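Local coordinates for protein 6-phosphogluconolactonase (Trypanosoma cruzi, PDB 6VYE) that probably hydrolyses 6-phosphogluconolactone to 6-phosphogluconate, the second step of the oxidative pentose phosphate pathway, at residues L77-F81 / I142-L146; Q149-G153 / I212-H216. One frame throughout, in Å; residues are numbered along the deposited sequence.

Interaction 1. Residues L77-F81 / I142-L146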
loop_
_atom_site.group_PDB
_atom_site.type_symbol
_atom_site.label_atom_id
_atom_site.label_comp_id
_atom_site.label_asym_id
_atom_site.label_seq_id
_atom_site.Cartn_x
_atom_site.Cartn_y
_atom_site.Cartn_z
ATOM N N LEU A 77 -2.918 4.275 15.382
ATOM C CA LEU A 77 -2.440 3.503 14.201
ATOM C C LEU A 77 -1.213 2.664 14.562
ATOM O O LEU A 77 -0.299 3.141 15.279
ATOM C CB LEU A 77 -2.101 4.439 13.023
ATOM C CG LEU A 77 -3.292 5.043 12.265
ATOM C CD1 LEU A 77 -2.839 5.956 11.134
ATOM C CD2 LEU A 77 -4.245 4.000 11.723
ATOM N N ARG A 78 -1.170 1.478 13.968
ATOM C CA ARG A 78 0.006 0.589 13.943
ATOM C C ARG A 78 0.445 0.525 12.480
ATOM O O ARG A 78 -0.349 0.130 11.600
ATOM C CB ARG A 78 -0.342 -0.760 14.571
ATOM C CG ARG A 78 0.878 -1.573 14.945
ATOM C CD ARG A 78 0.470 -3.014 15.283
ATOM N NE ARG A 78 -0.324 -3.081 16.519
ATOM C CZ ARG A 78 0.169 -2.989 17.757
ATOM N NH1 ARG A 78 1.459 -2.794 17.983
ATOM N NH2 ARG A 78 -0.638 -3.048 18.787
ATOM N N PHE A 79 1.646 1.036 12.251
ATOM C CA PHE A 79 2.209 1.313 10.920
ATOM C C PHE A 79 2.993 0.085 10.452
ATOM O O PHE A 79 4.028 -0.258 11.064
ATOM C CB PHE A 79 3.069 2.580 10.978
ATOM C CG PHE A 79 2.306 3.850 11.286
ATOM C CD1 PHE A 79 1.693 4.554 10.266
ATOM C CD2 PHE A 79 2.255 4.356 12.580
ATOM C CE1 PHE A 79 0.983 5.714 10.531
ATOM C CE2 PHE A 79 1.549 5.523 12.853
ATOM C CZ PHE A 79 0.973 6.228 11.813
ATOM N N PHE A 80 2.526 -0.498 9.363
ATOM C CA PHE A 80 3.178 -1.587 8.590
ATOM C C PHE A 80 3.528 -1.035 7.210
ATOM O O PHE A 80 3.147 0.074 6.906
ATOM C CB PHE A 80 2.215 -2.759 8.450
ATOM C CG PHE A 80 1.836 -3.440 9.742
ATOM C CD1 PHE A 80 0.852 -2.915 10.572
ATOM C CD2 PHE A 80 2.433 -4.635 10.117
ATOM C CE1 PHE A 80 0.493 -3.546 11.758
ATOM C CE2 PHE A 80 2.096 -5.250 11.319
ATOM C CZ PHE A 80 1.135 -4.695 12.145
ATOM N N PHE A 81 4.223 -1.810 6.399
ATOM C CA PHE A 81 4.620 -1.410 5.029
ATOM C C PHE A 81 3.990 -2.373 4.041
ATOM O O PHE A 81 4.060 -3.589 4.280
ATOM C CB PHE A 81 6.140 -1.329 4.932
ATOM C CG PHE A 81 6.678 -0.199 5.759
ATOM C CD1 PHE A 81 6.863 1.056 5.198
ATOM C CD2 PHE A 81 6.862 -0.367 7.123
ATOM C CE1 PHE A 81 7.317 2.106 5.978
ATOM C CE2 PHE A 81 7.267 0.703 7.910
ATOM C CZ PHE A 81 7.515 1.931 7.326
ATOM N N ILE A 142 3.394 -9.893 11.133
ATOM C CA ILE A 142 2.014 -9.381 10.907
ATOM C C ILE A 142 1.025 -10.321 11.612
ATOM O O ILE A 142 0.069 -9.813 12.212
ATOM C CB ILE A 142 1.680 -9.236 9.408
ATOM C CG1 ILE A 142 2.591 -8.243 8.680
ATOM C CG2 ILE A 142 0.205 -8.861 9.251
ATOM C CD1 ILE A 142 2.416 -8.236 7.159
ATOM N N ALA A 143 1.203 -11.644 11.482
ATOM C CA ALA A 143 0.290 -12.673 12.052
ATOM C C ALA A 143 0.271 -12.529 13.581
ATOM O O ALA A 143 -0.828 -12.529 14.174
ATOM C CB ALA A 143 0.705 -14.060 11.605
ATOM N N LEU A 144 1.433 -12.302 14.183
ATOM C CA LEU A 144 1.554 -12.155 15.652
ATOM C C LEU A 144 0.817 -10.886 16.102
ATOM O O LEU A 144 0.111 -10.937 17.131
ATOM C CB LEU A 144 3.024 -12.074 16.050
ATOM C CG LEU A 144 3.228 -11.871 17.550
ATOM C CD1 LEU A 144 2.828 -13.130 18.320
ATOM C CD2 LEU A 144 4.669 -11.506 17.859
ATOM N N LEU A 145 0.993 -9.772 15.397
ATOM C CA LEU A 145 0.500 -8.458 15.878
ATOM C C LEU A 145 -0.994 -8.340 15.598
ATOM O O LEU A 145 -1.681 -7.634 16.384
ATOM C CB LEU A 145 1.265 -7.315 15.196
ATOM C CG LEU A 145 2.710 -7.143 15.670
ATOM C CD1 LEU A 145 3.493 -6.223 14.759
ATOM C CD2 LEU A 145 2.749 -6.650 17.119
ATOM N N LEU A 146 -1.461 -8.864 14.463
ATOM C CA LEU A 146 -2.860 -8.652 13.999
ATOM C C LEU A 146 -3.694 -9.917 14.178
ATOM O O LEU A 146 -4.925 -9.787 14.167
ATOM C CB LEU A 146 -2.874 -8.253 12.521
ATOM C CG LEU A 146 -2.085 -6.998 12.143
ATOM C CD1 LEU A 146 -2.519 -6.542 10.787
ATOM C CD2 LEU A 146 -2.265 -5.879 13.159
#

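Interaction 2. Residues Q149-G153 / I212-H216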
loop_
_atom_site.group_PDB
_atom_site.type_symbol
_atom_site.label_atom_id
_atom_site.label_comp_id
_atom_site.label_asym_id
_atom_site.label_seq_id
_atom_site.Cartn_x
_atom_site.Cartn_y
_atom_site.Cartn_z
ATOM N N GLN A 149 -7.219 -14.804 9.832
ATOM C CA GLN A 149 -8.522 -15.502 9.718
ATOM C C GLN A 149 -8.629 -16.203 8.364
ATOM O O GLN A 149 -7.920 -15.783 7.413
ATOM C CB GLN A 149 -9.681 -14.546 9.970
ATOM C CG GLN A 149 -9.649 -13.285 9.131
ATOM C CD GLN A 149 -10.745 -12.348 9.585
ATOM O OE1 GLN A 149 -11.715 -12.089 8.871
ATOM N NE2 GLN A 149 -10.608 -11.847 10.803
ATOM N N LYS A 150 -9.406 -17.296 8.362
ATOM C CA LYS A 150 -9.917 -18.021 7.176
ATOM C C LYS A 150 -10.752 -17.039 6.358
ATOM O O LYS A 150 -11.563 -16.292 6.956
ATOM C CB LYS A 150 -10.762 -19.232 7.590
ATOM C CG LYS A 150 -10.000 -20.539 7.757
ATOM C CD LYS A 150 -9.721 -21.250 6.439
ATOM C CE LYS A 150 -9.267 -22.686 6.615
ATOM N NZ LYS A 150 -8.226 -22.813 7.665
ATOM N N VAL A 151 -10.500 -17.020 5.050
ATOM C CA VAL A 151 -11.115 -16.091 4.062
ATOM C C VAL A 151 -11.341 -16.890 2.770
ATOM O O VAL A 151 -10.472 -17.733 2.432
ATOM C CB VAL A 151 -10.228 -14.841 3.846
ATOM C CG1 VAL A 151 -10.115 -13.985 5.108
ATOM C CG2 VAL A 151 -8.829 -15.194 3.332
ATOM N N GLU A 152 -12.474 -16.651 2.101
ATOM C CA GLU A 152 -12.877 -17.316 0.831
ATOM C C GLU A 152 -12.785 -18.846 0.961
ATOM O O GLU A 152 -12.114 -19.478 0.114
ATOM C CB GLU A 152 -11.975 -16.827 -0.301
ATOM C CG GLU A 152 -12.062 -15.334 -0.574
ATOM C CD GLU A 152 -11.164 -14.865 -1.713
ATOM O OE1 GLU A 152 -10.301 -15.653 -2.153
ATOM O OE2 GLU A 152 -11.302 -13.699 -2.136
ATOM N N GLY A 153 -13.414 -19.430 1.983
ATOM C CA GLY A 153 -13.472 -20.894 2.175
ATOM C C GLY A 153 -12.275 -21.432 2.947
ATOM O O GLY A 153 -11.161 -20.923 2.706
ATOM N N ILE A 212 -4.217 -11.036 -2.360
ATOM C CA ILE A 212 -5.234 -11.618 -1.429
ATOM C C ILE A 212 -5.284 -10.761 -0.144
ATOM O O ILE A 212 -6.363 -10.560 0.379
ATOM C CB ILE A 212 -5.015 -13.117 -1.152
ATOM C CG1 ILE A 212 -6.193 -13.744 -0.404
ATOM C CG2 ILE A 212 -3.718 -13.383 -0.419
ATOM C CD1 ILE A 212 -7.558 -13.558 -1.104
ATOM N N THR A 213 -4.166 -10.222 0.305
ATOM C CA THR A 213 -4.106 -9.367 1.509
ATOM C C THR A 213 -4.838 -8.053 1.270
ATOM O O THR A 213 -5.558 -7.677 2.154
ATOM C CB THR A 213 -2.681 -9.060 1.971
ATOM O OG1 THR A 213 -2.027 -10.300 2.217
ATOM C CG2 THR A 213 -2.689 -8.242 3.244
ATOM N N ILE A 214 -4.597 -7.387 0.134
ATOM C CA ILE A 214 -5.232 -6.096 -0.221
ATOM C C ILE A 214 -6.736 -6.332 -0.425
ATOM O O ILE A 214 -7.588 -5.508 0.045
ATOM C CB ILE A 214 -4.543 -5.468 -1.454
ATOM C CG1 ILE A 214 -3.098 -5.110 -1.122
ATOM C CG2 ILE A 214 -5.323 -4.264 -1.972
ATOM C CD1 ILE A 214 -2.242 -4.806 -2.318
ATOM N N ILE A 215 -7.071 -7.416 -1.102
ATOM C CA ILE A 215 -8.479 -7.779 -1.429
ATOM C C ILE A 215 -9.312 -7.921 -0.142
ATOM O O ILE A 215 -10.496 -7.590 -0.186
ATOM C CB ILE A 215 -8.499 -9.035 -2.320
ATOM C CG1 ILE A 215 -8.155 -8.646 -3.765
ATOM C CG2 ILE A 215 -9.842 -9.748 -2.239
ATOM C CD1 ILE A 215 -7.764 -9.814 -4.656
ATOM N N HIS A 216 -8.707 -8.338 0.968
ATOM C CA HIS A 216 -9.410 -8.539 2.262
ATOM C C HIS A 216 -9.224 -7.393 3.269
ATOM O O HIS A 216 -9.706 -7.570 4.408
ATOM C CB HIS A 216 -9.005 -9.895 2.824
ATOM C CG HIS A 216 -9.765 -10.959 2.127
ATOM N ND1 HIS A 216 -9.271 -11.610 0.996
ATOM C CD2 HIS A 216 -11.011 -11.424 2.334
ATOM C CE1 HIS A 216 -10.179 -12.459 0.581
ATOM N NE2 HIS A 216 -11.243 -12.367 1.382
HETATM O O HOH W 1 -14.106 -14.073 1.878
#

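Interaction 1. Residues L77-F81 / I142-L146
Leu77 opens the strand segment with its side chain out of reach of the helix, buried instead against Leu46 and Leu71. Arg78 points toward residues 142-146. Its extended aliphatic part brings Arg78 CD to 4.5 Å from Leu146 CD2, and the guanidinium turns one face to Leu145, with Arg78 NH1 4.2 Å from Leu145 CD2. The charged group also has a long, weak ion pair with Asp110. Phe79 lies on the other face of the sheet, where it packs on Leu71, Leu103 and Leu104. Phe80 returns to the helix side and supplies the largest share of the strand's buried area. Its ring reaches three aliphatic side chains, one isoleucine and two leucines: Phe80 CD2 lies 3.9 Å from Ile142 CG1, while Phe80 CZ lies 3.8 Å from Leu145 CD1 and 3.7 Å from Leu146 CD2. Phe161 adds to this packing, its ring meeting that of Phe80 edge-to-face. Phe81 points away from the helix, yet its backbone N is hydrogen-bonded to Tyr138 OH, from an earlier part of helix 128-146. The axes of the two segments run nearly antiparallel (167°), with a closest approach of 11.6 Å, so the end of helix 128-146 lies along a strand of the central mixed sheet, consistent with the Rossmann-like alpha/beta fold of the glucosamine-6-phosphate isomerase/6-phosphogluconolactonase family, in which helices cover both faces. No hydrogen bond joins the two segments. Their 250 Å² of buried surface therefore rests on van der Waals and hydrophobic contact, with the guanidinium of Arg78 lying over Leu145 at the less buried end.

Interaction 2. Residues Q149-G153 / I212-H216
Val151 sits over one face of the His216 imidazole: Val151 CB is 3.9 Å from the ring centroid and 22° off the ring normal, a CH-pi contact, and approaches His216 NE2 to 3.6 Å. Glu152 comes to the edge of the same ring, with Glu152 OE2 3.2 Å from His216 CE1. OE2 also forms a salt bridge with Lys254, while Glu152 OE1 rests 3.6 Å from Ile212 CD1. The histidine directly follows the short helix 211-215, which connects strands 206-209 and 219-224 of the central sheet; its side chain folds back on this helix, His216 ND1 donating a hydrogen bond to Ile212 O at 3.2 Å. Thus ND1 is engaged by the helix backbone while the ring meets the loop leaving the short, weakly bonded strand at about 149-150, paired antiparallel with 157-158. A water accepts a hydrogen bond from Glu152 N at 3.1 Å and weakly bridges to His216 NE2 at 3.4 Å.

Overall arrangement
Interaction 1 closes before interaction 2 opens, and the centres of the two lie about 16 Å apart. They adjoin in sequence through the two-residue connection between helix 128-146, which packs on strand 77-85 in interaction 1, and strand 149-150, whose following loop meets the end of helix 211-215 in interaction 2. Their segments do not otherwise touch. The mixed central sheet relates both: strand 77-85 belongs to it, and helix 211-215 connects two of its strands. Phe161 meets Phe80 of one and Thr213, in the helix segment of the other. Helix 128-146 thus packs on the sheet, whereas the loop after strand 149-150 packs farther out, on helix 211-215 and His216 at its end.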